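PDB 6A4D: oligoribonuclease from Colwellia psychrerythraea, which probably hydrolyses short RNA oligonucleotides one nucleotide at a time, as a dimeric exoribonuclease of the ribonuclease H clan. Local coordinates for residues A[141-144]-A[145-149]; A[116-119]-A[120-124]; A[74-77]-A[78-81]. The protein carries 1 engineered substitution. All coordinates share one frame; numbering follows the deposited sequence.

Contact 1: residues A[141-144]-A[145-149]; sequences KELA and KRWKP. With 9RC (5'-O-[(S)-hydroxy(4-nitrophenoxy)phosphoryl]thymidine), chain C.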
ATOM      1  N   LYS A 141       3.903  -1.987  11.820  1.00 28.12           N
ATOM      2  CA  LYS A 141       3.002  -2.463  12.875  1.00 30.51           C
ATOM      3  C   LYS A 141       2.648  -3.947  12.824  1.00 30.87           C
ATOM      4  O   LYS A 141       2.692  -4.643  13.846  1.00 29.76           O
ATOM      5  CB  LYS A 141       1.737  -1.632  12.901  1.00 30.83           C
ATOM      6  CG  LYS A 141       1.026  -1.721  14.241  1.00 30.77           C
ATOM      7  CD  LYS A 141      -0.471  -1.556  14.053  1.00 33.89           C
ATOM      8  CE  LYS A 141      -0.835  -0.237  13.382  1.00 30.97           C
ATOM      9  NZ  LYS A 141      -0.542   0.924  14.253  1.00 31.76           N
ATOM     10  N   GLU A 142       2.355  -4.450  11.634  1.00 27.00           N
ATOM     11  CA  GLU A 142       2.099  -5.869  11.503  1.00 25.99           C
ATOM     12  C   GLU A 142       3.344  -6.729  11.766  1.00 29.66           C
ATOM     13  O   GLU A 142       3.186  -7.802  12.330  1.00 29.11           O
ATOM     14  CB  GLU A 142       1.487  -6.187  10.179  1.00 27.46           C
ATOM     15  CG  GLU A 142       0.048  -5.611   9.997  1.00 28.22           C
ATOM     16  CD  GLU A 142      -0.975  -6.322  10.910  1.00 33.86           C
ATOM     17  OE1 GLU A 142      -0.903  -7.560  10.990  1.00 36.42           O
ATOM     18  OE2 GLU A 142      -1.807  -5.640  11.579  1.00 37.35           O
ATOM     19  N   LEU A 143       4.553  -6.291  11.378  1.00 25.23           N
ATOM     20  CA  LEU A 143       5.753  -6.994  11.759  1.00 26.14           C
ATOM     21  C   LEU A 143       5.968  -6.954  13.254  1.00 27.22           C
ATOM     22  O   LEU A 143       6.366  -7.956  13.849  1.00 26.59           O
ATOM     23  CB  LEU A 143       6.986  -6.560  10.972  1.00 27.34           C
ATOM     24  CG  LEU A 143       6.812  -6.785   9.446  1.00 30.42           C
ATOM     25  CD1 LEU A 143       7.839  -6.081   8.610  1.00 30.92           C
ATOM     26  CD2 LEU A 143       6.775  -8.249   9.035  1.00 33.32           C
ATOM     27  N   ALA A 144       5.713  -5.805  13.879  1.00 29.84           N
ATOM     28  CA  ALA A 144       5.958  -5.696  15.330  1.00 30.08           C
ATOM     29  C   ALA A 144       5.003  -6.626  16.112  1.00 32.13           C
ATOM     30  O   ALA A 144       5.458  -7.346  17.042  1.00 26.45           O
ATOM     31  CB  ALA A 144       5.789  -4.282  15.806  1.00 29.98           C
ATOM     32  N   LYS A 145       3.704  -6.632  15.723  1.00 29.86           N
ATOM     33  CA  LYS A 145       2.747  -7.604  16.260  1.00 30.77           C
ATOM     34  C   LYS A 145       3.275  -9.025  16.379  1.00 32.30           C
ATOM     35  O   LYS A 145       3.092  -9.689  17.384  1.00 33.19           O
ATOM     36  CB  LYS A 145       1.442  -7.599  15.495  1.00 32.83           C
ATOM     37  CG  LYS A 145       0.645  -6.343  15.784  1.00 33.41           C
ATOM     38  CD  LYS A 145      -0.425  -6.068  14.761  1.00 38.10           C
ATOM     39  CE  LYS A 145      -1.259  -7.300  14.519  1.00 43.00           C
ATOM     40  NZ  LYS A 145      -2.593  -6.879  14.041  1.00 42.40           N
ATOM     41  N   ARG A 146       3.976  -9.459  15.373  1.00 32.13           N
ATOM     42  CA  ARG A 146       4.416 -10.830  15.276  1.00 35.71           C
ATOM     43  C   ARG A 146       5.802 -11.055  15.765  1.00 36.13           C
ATOM     44  O   ARG A 146       6.092 -12.118  16.222  1.00 38.34           O
ATOM     45  CB  ARG A 146       4.376 -11.288  13.814  1.00 36.55           C
ATOM     46  CG  ARG A 146       2.951 -11.285  13.292  1.00 35.48           C
ATOM     47  CD  ARG A 146       2.906 -11.737  11.832  1.00 37.61           C
ATOM     48  NE  ARG A 146       1.509 -11.845  11.370  1.00 39.10           N
ATOM     49  CZ  ARG A 146       0.652 -10.836  11.264  1.00 39.18           C
ATOM     50  NH1 ARG A 146       0.980  -9.590  11.582  1.00 36.77           N
ATOM     51  NH2 ARG A 146      -0.579 -11.076  10.826  1.00 42.18           N
ATOM     52  N   TRP A 147       6.682 -10.082  15.646  1.00 34.73           N
ATOM     53  CA  TRP A 147       8.056 -10.317  15.961  1.00 31.09           C
ATOM     54  C   TRP A 147       8.426  -9.639  17.270  1.00 32.88           C
ATOM     55  O   TRP A 147       9.375 -10.058  17.897  1.00 31.31           O
ATOM     56  CB  TRP A 147       9.004  -9.784  14.856  1.00 30.07           C
ATOM     57  CG  TRP A 147       8.921 -10.454  13.533  1.00 32.65           C
ATOM     58  CD1 TRP A 147       8.228 -11.570  13.232  1.00 31.70           C
ATOM     59  CD2 TRP A 147       9.570 -10.039  12.301  1.00 28.28           C
ATOM     60  NE1 TRP A 147       8.373 -11.867  11.893  1.00 35.02           N
ATOM     61  CE2 TRP A 147       9.196 -10.944  11.309  1.00 30.57           C
ATOM     62  CE3 TRP A 147      10.350  -8.953  11.945  1.00 27.85           C
ATOM     63  CZ2 TRP A 147       9.640 -10.845  10.011  1.00 33.88           C
ATOM     64  CZ3 TRP A 147      10.826  -8.856  10.654  1.00 28.12           C
ATOM     65  CH2 TRP A 147      10.449  -9.772   9.690  1.00 30.18           C
ATOM     66  N   LYS A 148       7.786  -8.565  17.692  1.00 30.23           N
ATOM     67  CA  LYS A 148       8.253  -7.931  18.935  1.00 30.13           C
ATOM     68  C   LYS A 148       7.153  -7.083  19.511  1.00 28.76           C
ATOM     69  O   LYS A 148       7.274  -5.859  19.676  1.00 26.73           O
ATOM     70  CB  LYS A 148       9.537  -7.124  18.629  1.00 38.08           C
ATOM     71  CG  LYS A 148      10.359  -6.820  19.835  1.00 38.20           C
ATOM     72  CD  LYS A 148      11.576  -5.999  19.492  1.00 43.93           C
ATOM     73  CE  LYS A 148      12.383  -5.708  20.767  1.00 45.85           C
ATOM     74  NZ  LYS A 148      13.605  -4.949  20.396  1.00 49.77           N
ATOM     75  N   PRO A 149       6.071  -7.755  19.924  1.00 29.06           N
ATOM     76  CA  PRO A 149       4.877  -7.064  20.263  1.00 32.29           C
ATOM     77  C   PRO A 149       5.018  -6.042  21.355  1.00 30.57           C
ATOM     78  O   PRO A 149       4.296  -5.033  21.360  1.00 33.04           O
ATOM     79  CB  PRO A 149       3.893  -8.196  20.641  1.00 31.72           C
ATOM     80  CG  PRO A 149       4.710  -9.397  20.843  1.00 31.87           C
ATOM     81  CD  PRO A 149       5.883  -9.215  19.946  1.00 29.90           C
TER
HETATM   82  OAJ 9RC C 201      -9.121   0.880   4.747  1.00 67.83           O
HETATM   83  CAE 9RC C 201      -9.699   0.443   5.745  1.00 62.54           C
HETATM   84  NAI 9RC C 201     -10.560  -0.634   5.611  1.00 57.51           N
HETATM   85  CAL 9RC C 201     -11.222  -1.153   6.732  1.00 63.76           C
HETATM   86  OAS 9RC C 201     -11.981  -2.112   6.558  1.00 65.90           O
HETATM   87  CAT 9RC C 201     -11.001  -0.593   7.999  1.00 56.24           C
HETATM   88  CAU 9RC C 201     -11.632  -1.093   9.150  1.00 55.79           C
HETATM   89  CAF 9RC C 201     -10.146   0.490   8.099  1.00 56.34           C
HETATM   90  NAB 9RC C 201      -9.499   0.995   6.949  1.00 56.32           N
HETATM   91  CAA 9RC C 201      -8.599   2.149   7.010  1.00 56.33           C
HETATM   92  OAC 9RC C 201      -7.386   1.825   7.638  1.00 53.38           O
HETATM   93  CAD 9RC C 201      -9.200   3.220   7.884  1.00 57.14           C
HETATM   94  CAH 9RC C 201      -8.028   4.094   8.086  1.00 53.73           C
HETATM   95  OAK 9RC C 201      -8.037   5.042   7.051  1.00 61.61           O
HETATM   96  CAG 9RC C 201      -6.861   3.131   7.936  1.00 49.09           C
HETATM   97  CAR 9RC C 201      -6.198   3.002   9.267  1.00 42.21           C
HETATM   98  OAQ 9RC C 201      -5.242   1.963   9.122  1.00 39.71           O
HETATM   99  PAP 9RC C 201      -4.386   1.540  10.379  1.00 34.48           P
HETATM  100  OAO 9RC C 201      -3.283   0.548   9.768  1.00 38.25           O
HETATM  101  OAN 9RC C 201      -5.277   0.711  11.222  1.00 41.36           O
HETATM  102  OAM 9RC C 201      -3.971   2.956  10.897  1.00 43.76           O
HETATM  103  CAV 9RC C 201      -3.277   3.570  11.933  1.00 69.60           C
HETATM  104  CAW 9RC C 201      -3.147   5.007  11.926  1.00 77.86           C
HETATM  105  CAY 9RC C 201      -2.392   5.693  12.944  1.00 88.39           C
HETATM  106  CBA 9RC C 201      -1.775   4.957  14.004  1.00 91.46           C
HETATM  107  NBB 9RC C 201      -1.016   5.464  15.048  1.00 95.04           N
HETATM  108  OBD 9RC C 201      -1.200   4.964  16.588  1.00 75.75           O
HETATM  109  OBC 9RC C 201       0.023   6.318  14.752  1.00106.14           O
HETATM  110  CAZ 9RC C 201      -1.943   3.569  13.967  1.00 78.30           C
HETATM  111  CAX 9RC C 201      -2.660   2.859  12.976  1.00 60.27           C

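Contact 2: residues A[116-119]-A[120-124]; sequences RRFI and NKYMP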
ATOM      1  N   ARG A 116      -4.092   6.345  -1.254  1.00 30.68           N
ATOM      2  CA  ARG A 116      -3.550   6.522  -2.591  1.00 31.60           C
ATOM      3  C   ARG A 116      -4.583   6.146  -3.648  1.00 30.55           C
ATOM      4  O   ARG A 116      -4.553   6.671  -4.751  1.00 27.75           O
ATOM      5  CB  ARG A 116      -2.269   5.697  -2.721  1.00 31.62           C
ATOM      6  CG  ARG A 116      -1.606   5.635  -4.078  1.00 30.57           C
ATOM      7  CD  ARG A 116      -0.147   5.213  -3.889  1.00 36.83           C
ATOM      8  NE  ARG A 116       0.620   5.833  -4.931  1.00 42.83           N
ATOM      9  CZ  ARG A 116       1.884   6.181  -4.899  1.00 37.34           C
ATOM     10  NH1 ARG A 116       2.673   5.925  -3.871  1.00 35.96           N
ATOM     11  NH2 ARG A 116       2.374   6.725  -5.989  1.00 42.39           N
ATOM     12  N   ARG A 117      -5.499   5.271  -3.292  1.00 30.47           N
ATOM     13  CA  ARG A 117      -6.675   4.987  -4.124  1.00 34.88           C
ATOM     14  C   ARG A 117      -7.531   6.218  -4.451  1.00 35.46           C
ATOM     15  O   ARG A 117      -7.996   6.385  -5.592  1.00 33.78           O
ATOM     16  CB  ARG A 117      -7.589   3.987  -3.442  1.00 33.18           C
ATOM     17  CG  ARG A 117      -7.047   2.595  -3.345  1.00 36.59           C
ATOM     18  CD  ARG A 117      -7.956   1.736  -2.453  1.00 43.58           C
ATOM     19  NE  ARG A 117      -9.136   1.196  -3.167  1.00 45.69           N
ATOM     20  CZ  ARG A 117     -10.234   0.719  -2.582  1.00 46.78           C
ATOM     21  NH1 ARG A 117     -10.382   0.743  -1.254  1.00 44.48           N
ATOM     22  NH2 ARG A 117     -11.212   0.245  -3.340  1.00 52.51           N
ATOM     23  N   PHE A 118      -7.822   7.030  -3.437  1.00 33.95           N
ATOM     24  CA  PHE A 118      -8.624   8.202  -3.650  1.00 34.62           C
ATOM     25  C   PHE A 118      -7.734   9.249  -4.347  1.00 40.63           C
ATOM     26  O   PHE A 118      -8.218  10.015  -5.180  1.00 33.11           O
ATOM     27  CB  PHE A 118      -9.129   8.788  -2.335  1.00 36.93           C
ATOM     28  CG  PHE A 118     -10.263   8.033  -1.722  1.00 37.95           C
ATOM     29  CD1 PHE A 118     -10.039   6.834  -1.021  1.00 40.39           C
ATOM     30  CD2 PHE A 118     -11.556   8.540  -1.766  1.00 40.74           C
ATOM     31  CE1 PHE A 118     -11.105   6.130  -0.445  1.00 44.50           C
ATOM     32  CE2 PHE A 118     -12.632   7.850  -1.168  1.00 40.69           C
ATOM     33  CZ  PHE A 118     -12.397   6.651  -0.499  1.00 38.68           C
ATOM     34  N   ILE A 119      -6.440   9.328  -3.963  1.00 40.12           N
ATOM     35  CA  ILE A 119      -5.548  10.325  -4.564  1.00 37.77           C
ATOM     36  C   ILE A 119      -5.455  10.023  -6.060  1.00 36.27           C
ATOM     37  O   ILE A 119      -5.566  10.924  -6.900  1.00 38.53           O
ATOM     38  CB  ILE A 119      -4.141  10.317  -3.940  1.00 39.63           C
ATOM     39  CG1 ILE A 119      -4.180  10.772  -2.483  1.00 40.66           C
ATOM     40  CG2 ILE A 119      -3.164  11.192  -4.734  1.00 40.28           C
ATOM     41  CD1 ILE A 119      -4.200  12.237  -2.260  1.00 45.52           C
ATOM     42  N   ASN A 120      -5.274   8.752  -6.377  1.00 32.34           N
ATOM     43  CA  ASN A 120      -5.162   8.321  -7.746  1.00 36.90           C
ATOM     44  C   ASN A 120      -6.426   8.640  -8.547  1.00 37.82           C
ATOM     45  O   ASN A 120      -6.313   9.202  -9.589  1.00 42.63           O
ATOM     46  CB  ASN A 120      -4.824   6.820  -7.862  1.00 36.99           C
ATOM     47  CG  ASN A 120      -5.052   6.259  -9.272  1.00 43.10           C
ATOM     48  OD1 ASN A 120      -6.204   6.085  -9.715  1.00 47.53           O
ATOM     49  ND2 ASN A 120      -3.976   5.980  -9.973  1.00 43.90           N
ATOM     50  N   LYS A 121      -7.609   8.257  -8.084  1.00 41.87           N
ATOM     51  CA  LYS A 121      -8.877   8.663  -8.790  1.00 40.55           C
ATOM     52  C   LYS A 121      -9.103  10.166  -8.944  1.00 39.96           C
ATOM     53  O   LYS A 121      -9.352  10.643 -10.038  1.00 50.30           O
ATOM     54  CB  LYS A 121     -10.086   8.072  -8.096  1.00 38.45           C
ATOM     55  CG  LYS A 121     -11.362   8.214  -8.884  1.00 43.57           C
ATOM     56  CD  LYS A 121     -12.458   7.337  -8.323  1.00 45.60           C
ATOM     57  CE  LYS A 121     -13.794   7.741  -8.928  1.00 56.76           C
ATOM     58  NZ  LYS A 121     -14.899   6.802  -8.576  1.00 65.60           N
ATOM     59  N   TYR A 122      -9.034  10.904  -7.847  1.00 37.00           N
ATOM     60  CA  TYR A 122      -9.513  12.263  -7.774  1.00 37.34           C
ATOM     61  C   TYR A 122      -8.477  13.368  -7.859  1.00 38.86           C
ATOM     62  O   TYR A 122      -8.855  14.532  -8.042  1.00 34.89           O
ATOM     63  CB  TYR A 122     -10.256  12.453  -6.462  1.00 38.90           C
ATOM     64  CG  TYR A 122     -11.502  11.597  -6.314  1.00 44.25           C
ATOM     65  CD1 TYR A 122     -12.632  11.855  -7.101  1.00 45.45           C
ATOM     66  CD2 TYR A 122     -11.551  10.533  -5.406  1.00 40.93           C
ATOM     67  CE1 TYR A 122     -13.789  11.107  -6.972  1.00 48.54           C
ATOM     68  CE2 TYR A 122     -12.701   9.766  -5.289  1.00 45.51           C
ATOM     69  CZ  TYR A 122     -13.824  10.072  -6.066  1.00 45.85           C
ATOM     70  OH  TYR A 122     -14.978   9.343  -5.954  1.00 46.74           O
ATOM     71  N   MET A 123      -7.199  13.037  -7.660  1.00 39.81           N
ATOM     72  CA  MET A 123      -6.092  14.019  -7.700  1.00 38.91           C
ATOM     73  C   MET A 123      -4.888  13.427  -8.441  1.00 39.47           C
ATOM     74  O   MET A 123      -3.766  13.443  -7.932  1.00 32.09           O
ATOM     75  CB  MET A 123      -5.662  14.390  -6.296  1.00 41.28           C
ATOM     76  CG  MET A 123      -6.767  14.892  -5.356  1.00 45.72           C
ATOM     77  SD  MET A 123      -6.242  15.026  -3.604  1.00 44.56           S
ATOM     78  CE  MET A 123      -5.309  16.571  -3.595  1.00 43.97           C
ATOM     79  N   PRO A 124      -5.112  12.873  -9.643  1.00 37.92           N
ATOM     80  CA  PRO A 124      -3.966  12.196 -10.290  1.00 44.47           C
ATOM     81  C   PRO A 124      -2.666  13.093 -10.502  1.00 46.74           C
ATOM     82  O   PRO A 124      -1.503  12.564 -10.417  1.00 39.55           O
ATOM     83  CB  PRO A 124      -4.578  11.658 -11.608  1.00 43.30           C
ATOM     84  CG  PRO A 124      -5.778  12.511 -11.844  1.00 42.54           C
ATOM     85  CD  PRO A 124      -6.312  12.877 -10.503  1.00 42.83           C
TER
HETATM   86  O   HOH W   1      -8.292   4.736  -7.501  1.00 47.85           O

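Contact 3: residues A[74-77]-A[78-81]; sequences LTQR and CRDS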
ATOM      1  N   LEU A  74     -15.649  18.221  11.167  1.00 65.46           N
ATOM      2  CA  LEU A  74     -15.109  18.201   9.798  1.00 62.15           C
ATOM      3  C   LEU A  74     -16.287  18.503   8.888  1.00 60.50           C
ATOM      4  O   LEU A  74     -16.222  19.442   8.087  1.00 53.72           O
ATOM      5  CB  LEU A  74     -14.492  16.845   9.435  1.00 55.89           C
ATOM      6  CG  LEU A  74     -14.025  16.591   7.990  1.00 54.67           C
ATOM      7  CD1 LEU A  74     -13.071  17.668   7.494  1.00 48.16           C
ATOM      8  CD2 LEU A  74     -13.342  15.232   7.894  1.00 52.89           C
ATOM      9  N   THR A  75     -17.364  17.730   9.072  1.00 58.65           N
ATOM     10  CA  THR A  75     -18.641  17.983   8.425  1.00 57.79           C
ATOM     11  C   THR A  75     -19.008  19.448   8.359  1.00 61.58           C
ATOM     12  O   THR A  75     -19.456  19.923   7.307  1.00 58.57           O
ATOM     13  CB  THR A  75     -19.792  17.260   9.098  1.00 54.66           C
ATOM     14  OG1 THR A  75     -19.485  15.874   9.184  1.00 52.50           O
ATOM     15  CG2 THR A  75     -21.073  17.426   8.268  1.00 57.15           C
ATOM     16  N   GLN A  76     -18.782  20.162   9.456  1.00 61.01           N
ATOM     17  CA  GLN A  76     -19.119  21.571   9.518  1.00 67.27           C
ATOM     18  C   GLN A  76     -18.142  22.387   8.697  1.00 66.98           C
ATOM     19  O   GLN A  76     -18.565  23.266   7.919  1.00 59.01           O
ATOM     20  CB  GLN A  76     -19.166  22.079  10.978  1.00 74.16           C
ATOM     21  CG  GLN A  76     -19.376  23.596  11.157  1.00 73.85           C
ATOM     22  CD  GLN A  76     -20.568  24.177  10.374  1.00 72.75           C
ATOM     23  OE1 GLN A  76     -21.573  23.506  10.115  1.00 66.66           O
ATOM     24  NE2 GLN A  76     -20.450  25.441  10.002  1.00 80.94           N
ATOM     25  N   ARG A  77     -16.841  22.120   8.881  1.00 66.74           N
ATOM     26  CA  ARG A  77     -15.823  22.790   8.051  1.00 62.69           C
ATOM     27  C   ARG A  77     -16.027  22.561   6.546  1.00 51.38           C
ATOM     28  O   ARG A  77     -15.663  23.405   5.755  1.00 55.04           O
ATOM     29  CB  ARG A  77     -14.408  22.388   8.457  1.00 57.33           C
ATOM     30  CG  ARG A  77     -13.906  23.149   9.666  1.00 54.21           C
ATOM     31  CD  ARG A  77     -12.867  22.298  10.386  1.00 53.30           C
ATOM     32  NE  ARG A  77     -11.727  22.215   9.504  1.00 56.89           N
ATOM     33  CZ  ARG A  77     -11.005  21.135   9.223  1.00 55.06           C
ATOM     34  NH1 ARG A  77     -11.269  19.969   9.796  1.00 58.46           N
ATOM     35  NH2 ARG A  77      -9.994  21.245   8.345  1.00 51.12           N
ATOM     36  N   CYS A  78     -16.606  21.426   6.180  1.00 46.95           N
ATOM     37  CA  CYS A  78     -16.862  21.092   4.796  1.00 51.55           C
ATOM     38  C   CYS A  78     -18.042  21.953   4.254  1.00 56.92           C
ATOM     39  O   CYS A  78     -17.932  22.531   3.158  1.00 54.50           O
ATOM     40  CB  CYS A  78     -17.035  19.563   4.604  1.00 46.31           C
ATOM     41  SG  CYS A  78     -15.463  18.599   4.695  1.00 46.73           S
ATOM     42  N   ARG A  79     -19.125  22.068   5.033  1.00 63.03           N
ATOM     43  CA  ARG A  79     -20.224  23.048   4.769  1.00 57.06           C
ATOM     44  C   ARG A  79     -19.759  24.509   4.665  1.00 56.89           C
ATOM     45  O   ARG A  79     -20.250  25.242   3.816  1.00 61.66           O
ATOM     46  CB  ARG A  79     -21.302  22.963   5.850  1.00 59.69           C
ATOM     47  CG  ARG A  79     -22.114  21.673   5.868  1.00 57.79           C
ATOM     48  CD  ARG A  79     -23.243  21.781   6.906  1.00 59.88           C
ATOM     49  NE  ARG A  79     -23.605  20.478   7.485  1.00 57.65           N
ATOM     50  CZ  ARG A  79     -24.291  19.508   6.855  1.00 59.17           C
ATOM     51  NH1 ARG A  79     -24.724  19.653   5.596  1.00 62.83           N
ATOM     52  NH2 ARG A  79     -24.531  18.350   7.476  1.00 55.88           N
ATOM     53  N   ASP A  80     -18.823  24.929   5.513  1.00 63.20           N
ATOM     54  CA  ASP A  80     -18.258  26.302   5.446  1.00 66.34           C
ATOM     55  C   ASP A  80     -17.357  26.510   4.240  1.00 63.29           C
ATOM     56  O   ASP A  80     -17.211  27.636   3.748  1.00 58.00           O
ATOM     57  CB  ASP A  80     -17.404  26.648   6.690  1.00 76.51           C
ATOM     58  CG  ASP A  80     -18.168  26.525   8.015  1.00 89.69           C
ATOM     59  OD1 ASP A  80     -19.396  26.792   8.054  1.00 74.09           O
ATOM     60  OD2 ASP A  80     -17.511  26.155   9.024  1.00 99.74           O
ATOM     61  N   SER A  81     -16.700  25.438   3.794  1.00 61.64           N
ATOM     62  CA  SER A  81     -15.722  25.554   2.723  1.00 53.54           C
ATOM     63  C   SER A  81     -16.345  25.907   1.359  1.00 48.12           C
ATOM     64  O   SER A  81     -17.396  25.356   0.981  1.00 43.17           O
ATOM     65  CB  SER A  81     -14.931  24.261   2.556  1.00 51.52           C
ATOM     66  OG  SER A  81     -13.792  24.505   1.736  1.00 50.85           O
TER
HETATM   67  O   HOH W   2     -22.204  20.930  10.419  1.00 61.73           O

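Contact 1: residues A[141-144]-A[145-149]
Lys145 N donates to Lys141 O at 2.9 Å and almost straight (176°) as helix 137-147 enters its last turn, where Trp147 N and Lys148 N reach Leu143 O and Ala144 O before Lys148 leaves helical torsions. Glu142 is the hub of a salt-bridge network. Its chain, folded about its CB-CG bond (chi2 -69°), shares the carboxylate between two cations of its own helix: Lys145, running alongside, brings NZ to the syn side of OE2 at 2.9 Å, while Arg146 NH1 meets OE1 on the anti side at 2.8 Å, both tilted out of the carboxylate plane, with carboxylate and guanidinium turned 60° apart. The same NH1 also donates to Glu142 O at 2.9 Å from above the carbonyl plane. A leucine in place of Arg146 would probably leave Glu142 OE1 without its cation and the Glu142 carbonyl without this donor. On another side of the helix Leu143 CD2 makes a CH-pi contact over one face of Trp147, 4.1 Å from the centroid of its six-membered ring. Lys141 reaches the nitrophenyl ring of 9RC with NZ, 3.0 Å from CAZ, and the same NZ forms a salt bridge with Glu173 of helix 163-180. Across the dimer interface, Arg133 of the second subunit is a further cation on Glu142 OE2, Ser38 of that subunit accepts from Trp147 NE1, and Leu143 packs on Ile140 in its helix 137-147.

Contact 2: residues A[116-119]-A[120-124]
Phe118 and Tyr122, one turn apart on helix 112-122, run side by side, with Phe118 CD2 3.9 Å from Tyr122 CE2. The edge of the tyrosine ring also faces Phe118 O, and the aliphatic part of Lys121 lies over the middle of one ring face, CG standing 4.0 Å above the plane. Next, Ile119 CD1 touches Met123 SD at 3.7 Å. The isoleucine CG1 lies beside the backbone N (chi1 -66°), and the turn about CB-CG1 (chi2 -82°) then directs CD1 to the sulfur; the two chains slant across one another.

These pairs are set by the backbone spacing of the helix. Tyr122 N bonds to Phe118 O at 2.9 Å, and Met123 N to Ile119 O at 2.8 Å; Asn120 N and Lys121 N close the preceding steps on Arg116 O and Arg117 O. Met123 then leaves helical torsions and serves as the N-cap residue of helix 124-127, joining the two helices. A water next to Arg117 O also makes a weak bond, 3.3 Å long, to Asn120 OD1.

Further out, Phe118 and Ile119 rest on Leu16 of strand 11-18, and Tyr122 and Met123 on Ile28 of strand 28-36 and Leu85 of helix 85-99. Tyr122 OH is held by Asp26 O, while Arg116 bonds to Asn134 and His131 O and forms a salt bridge with Glu127. Asn120 ND2 donates to Glu22 of the second subunit.

The chemistry is therefore divided round the helix: aromatic, aliphatic and sulfur contacts seat it against the sheet and helix 85-99 largely by nondirectional packing, with the Tyr122 hydroxyl as the polar exception, whereas amide and guanidinium groups tie it to helix 124-127, strand 134-136, the loop between them and the second subunit.

Contact 3: residues A[74-77]-A[78-81]
Cys78 begins the second half of helix 74-80 by donating its N to Leu74 O at 2.8 Å, nearly in line with the carbonyl, while its SG packs against Leu74 CD1 at 3.8 Å. This pair faces inward, with Cys78 also touching Leu29 of strand 28-36. Arg79 N follows with a bond to Thr75 O, at 3.1 Å and close to straight (170°). The arginine chain, extended from CG to NE, lies alongside Thr75 and brings NH2 to 3.7 Å from the methyl CG2. A water in the guanidinium plane links Arg79 to Gln76: it accepts from NE at 3.3 Å and donates to Gln76 OE1 at 2.7 Å. The outer nitrogens NH1 and NH2 form salt bridges with Asp55 and Asp59. Asp80 N is bonded to Gln76 O at 2.9 Å. The bend in the glutamine chain (chi2 51°) brings its amide obliquely across to the Asp80 carboxylate, the two planes 68° apart; NE2 comes near OD1, but the angle is too poor for a hydrogen bond there. Ser81, the first residue past the helix, reaches Arg77 O with its N through a weak bond, its OG engaging Val83 N and Ala50 O. The two aspartates probably balance the charge of the Arg79 guanidinium and, with the water, limit its rotation on the polar flank, while Leu74 and Cys78 contribute apolar packing on the inner one.

The three contacts are short stretches of separate helices in one exonuclease fold, each running just past the helix's C-terminal end; they follow the chain in the order 3, 2, 1, and none touches another. Contacts 1 and 3 lie on opposite sides of the chain's centre, their centres about 38 Å apart. Contact 2 is about 21 Å from contact 3 and about 30 Å from contact 1, centre to centre. Contact 1 enters a ligand pocket directly through Lys141, whereas the side chains of Arg117 in contact 2 and Leu74 in contact 3 stay about 6 Å from a bound 9RC. Contacts 1 and 2 both meet the second subunit; no other chain of the dimer touches contact 3.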